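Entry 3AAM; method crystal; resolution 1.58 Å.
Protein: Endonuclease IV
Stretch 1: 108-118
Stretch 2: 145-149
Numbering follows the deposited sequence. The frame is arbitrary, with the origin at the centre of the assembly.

Stretch 1, residues 108-118: HPGSGRPERVK
Stretch 2, residues 145-149: GEKVG

Two segments of one endonuclease IV chain, residues 108-118 and 145-149, meet through a single beta bridge and a small apolar cluster, burying 340 Å² in all, both sides summed. Ser-111 (phi/psi -131/137) lies across from Lys-147 (-64/136), CA to CA 4.2 Å. Two backbone hydrogen bonds flank this pair: Val-148 N donates to Gly-110 O at 3.0 Å, nearly straight at 173°, and Gly-112 N donates to Glu-146 O at 2.9 Å and 152°. Because the residue after Lys-147 bonds the residue before Ser-111, and the residue before Lys-147 bonds the residue after Ser-111, the two backbones run antiparallel here. Ser-111 CA also approaches Glu-146 O, 3.3 Å away, in a CA-H...O contact.

Val-148 covers the most surface and organises the packing. Its backbone is extended (-94/152), its CA-to-CB bond points toward the first stretch, and chi1 is t (172°). Val-148 CB lies 3.9 Å from Pro-109 CB, while Val-148 CG2 lies 3.8 Å from Val-117 CG2 and 4.2 Å from Pro-114 CG, so one methyl group meets both the start of the helix and a residue one turn into it. The same CG2 sits 3.2 Å from Gly-112 O, a close backbone contact. Pro-109 (-56/-41, C-gamma exo) and Val-117 (chi1 t, 172°) both point toward the second stretch; Pro-114 (-58/-35, C-gamma exo) is set sideways.

Glu-146 (-121/21; chi1 m, chi2 t, chi3 -46°) contributes the next largest area. Its CB points toward the first stretch and reaches 4.5 Å from Ser-111 CB, but its bond across the interface comes from the backbone carbonyl. Ser-111 has chi1 p (55°) and its OG is hydrogen-bonded elsewhere in the structure. Lys-147 points away, with chi angles m, t, t, p.

Glycines shape the path. Gly-110 (104/-164) and Gly-112 (138/-152) adopt angles at which a CB would jam against the preceding carbonyl oxygen. Gly-149 (83/24) has the same restriction, and a CB there would also come within 3.1 Å of Pro-109 CG. Beyond Gly-112, Arg-113 (-72/132) takes the N-cap position and the helix begins at Pro-114; Arg-113 O accepts from Val-117 N at 3.3 Å, and Pro-114 O from Lys-118 N at 3.1 Å. This first turn brings Val-117 round to Val-148.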

# COMPACT_ATOMS: atom_id res chain seq x y z
N HIS A 108 -2.81 -4.90 5.32
CA HIS A 108 -2.58 -4.44 6.68
C HIS A 108 -2.40 -5.73 7.49
O HIS A 108 -2.97 -6.77 7.15
CB HIS A 108 -3.73 -3.55 7.20
CG HIS A 108 -5.08 -4.19 7.20
ND1 HIS A 108 -6.21 -3.52 7.61
CD2 HIS A 108 -5.49 -5.44 6.86
CE1 HIS A 108 -7.26 -4.32 7.51
NE2 HIS A 108 -6.85 -5.49 7.06
N PRO A 109 -1.57 -5.70 8.54
CA PRO A 109 -1.30 -6.87 9.39
C PRO A 109 -2.51 -7.54 10.03
O PRO A 109 -2.58 -8.77 10.10
CB PRO A 109 -0.34 -6.32 10.44
CG PRO A 109 0.37 -5.24 9.72
CD PRO A 109 -0.74 -4.56 8.96
N GLY A 110 -3.45 -6.73 10.50
CA GLY A 110 -4.62 -7.27 11.16
C GLY A 110 -4.49 -7.07 12.66
O GLY A 110 -3.66 -6.28 13.11
N SER A 111 -5.30 -7.79 13.43
CA SER A 111 -5.27 -7.67 14.88
C SER A 111 -5.19 -9.02 15.57
O SER A 111 -5.89 -9.96 15.18
CB SER A 111 -6.50 -6.91 15.37
OG SER A 111 -7.69 -7.52 14.92
N GLY A 112 -4.34 -9.11 16.58
CA GLY A 112 -4.17 -10.35 17.32
C GLY A 112 -2.70 -10.61 17.63
O GLY A 112 -1.92 -9.67 17.77
N ARG A 113 -2.33 -11.88 17.75
CA ARG A 113 -0.95 -12.24 18.03
C ARG A 113 -0.09 -12.00 16.79
O ARG A 113 -0.47 -12.40 15.69
CB ARG A 113 -0.85 -13.72 18.40
CG ARG A 113 -1.60 -14.11 19.67
CD ARG A 113 -1.45 -15.60 19.97
NE ARG A 113 -2.15 -16.45 19.01
CZ ARG A 113 -1.56 -17.16 18.05
NH1 ARG A 113 -0.24 -17.13 17.91
NH2 ARG A 113 -2.29 -17.90 17.23
N PRO A 114 1.07 -11.34 16.95
CA PRO A 114 1.91 -11.10 15.78
C PRO A 114 2.28 -12.42 15.10
O PRO A 114 2.39 -12.49 13.87
CB PRO A 114 3.13 -10.39 16.36
CG PRO A 114 2.52 -9.59 17.48
CD PRO A 114 1.58 -10.60 18.12
N GLU A 115 2.47 -13.47 15.90
CA GLU A 115 2.82 -14.78 15.37
C GLU A 115 1.74 -15.33 14.45
O GLU A 115 2.04 -16.02 13.47
CB GLU A 115 3.08 -15.77 16.52
CG GLU A 115 4.27 -15.43 17.39
CD GLU A 115 3.93 -14.53 18.56
OE1 GLU A 115 2.87 -13.87 18.53
OE2 GLU A 115 4.74 -14.47 19.51
N ARG A 116 0.48 -15.03 14.75
CA ARG A 116 -0.64 -15.49 13.94
C ARG A 116 -0.62 -14.77 12.59
O ARG A 116 -0.93 -15.36 11.56
CB ARG A 116 -1.95 -15.22 14.68
CG ARG A 116 -3.22 -15.65 13.94
CD ARG A 116 -3.27 -17.15 13.68
NE ARG A 116 -4.64 -17.59 13.47
CZ ARG A 116 -4.99 -18.82 13.13
NH1 ARG A 116 -4.07 -19.76 12.95
NH2 ARG A 116 -6.27 -19.12 12.97
N VAL A 117 -0.25 -13.49 12.61
CA VAL A 117 -0.19 -12.70 11.39
C VAL A 117 0.89 -13.25 10.46
O VAL A 117 0.66 -13.43 9.26
CB VAL A 117 0.11 -11.21 11.71
CG1 VAL A 117 0.37 -10.44 10.43
CG2 VAL A 117 -1.07 -10.60 12.45
N LYS A 118 2.07 -13.53 11.01
CA LYS A 118 3.16 -14.07 10.21
C LYS A 118 2.71 -15.41 9.62
O LYS A 118 2.92 -15.68 8.44
CB LYS A 118 4.42 -14.25 11.06
CG LYS A 118 5.66 -14.60 10.26
CD LYS A 118 6.92 -14.44 11.11
CE LYS A 118 8.18 -14.41 10.25
NZ LYS A 118 9.38 -14.12 11.08
N GLY A 145 -5.43 -1.03 20.75
CA GLY A 145 -6.19 -2.26 20.81
C GLY A 145 -5.25 -3.45 20.68
O GLY A 145 -4.28 -3.57 21.44
N GLU A 146 -5.51 -4.31 19.70
CA GLU A 146 -4.66 -5.47 19.48
C GLU A 146 -4.09 -5.44 18.07
O GLU A 146 -3.68 -6.47 17.53
CB GLU A 146 -5.47 -6.75 19.70
CG GLU A 146 -6.21 -6.76 21.04
CD GLU A 146 -6.92 -8.07 21.30
OE1 GLU A 146 -7.59 -8.58 20.38
OE2 GLU A 146 -6.82 -8.59 22.44
N LYS A 147 -4.07 -4.25 17.47
CA LYS A 147 -3.53 -4.10 16.12
C LYS A 147 -2.05 -4.43 16.09
O LYS A 147 -1.28 -4.02 16.97
CB LYS A 147 -3.75 -2.67 15.61
CG LYS A 147 -5.17 -2.37 15.17
CD LYS A 147 -5.24 -1.03 14.45
CE LYS A 147 -6.66 -0.73 13.99
NZ LYS A 147 -7.61 -0.70 15.14
N VAL A 148 -1.65 -5.17 15.07
CA VAL A 148 -0.26 -5.58 14.89
C VAL A 148 0.49 -4.61 13.98
O VAL A 148 -0.12 -3.95 13.13
CB VAL A 148 -0.19 -7.00 14.27
CG1 VAL A 148 1.23 -7.35 13.89
CG2 VAL A 148 -0.74 -8.02 15.26
N GLY A 149 1.80 -4.50 14.17
CA GLY A 149 2.61 -3.65 13.32
C GLY A 149 2.72 -2.16 13.58
O GLY A 149 3.04 -1.40 12.65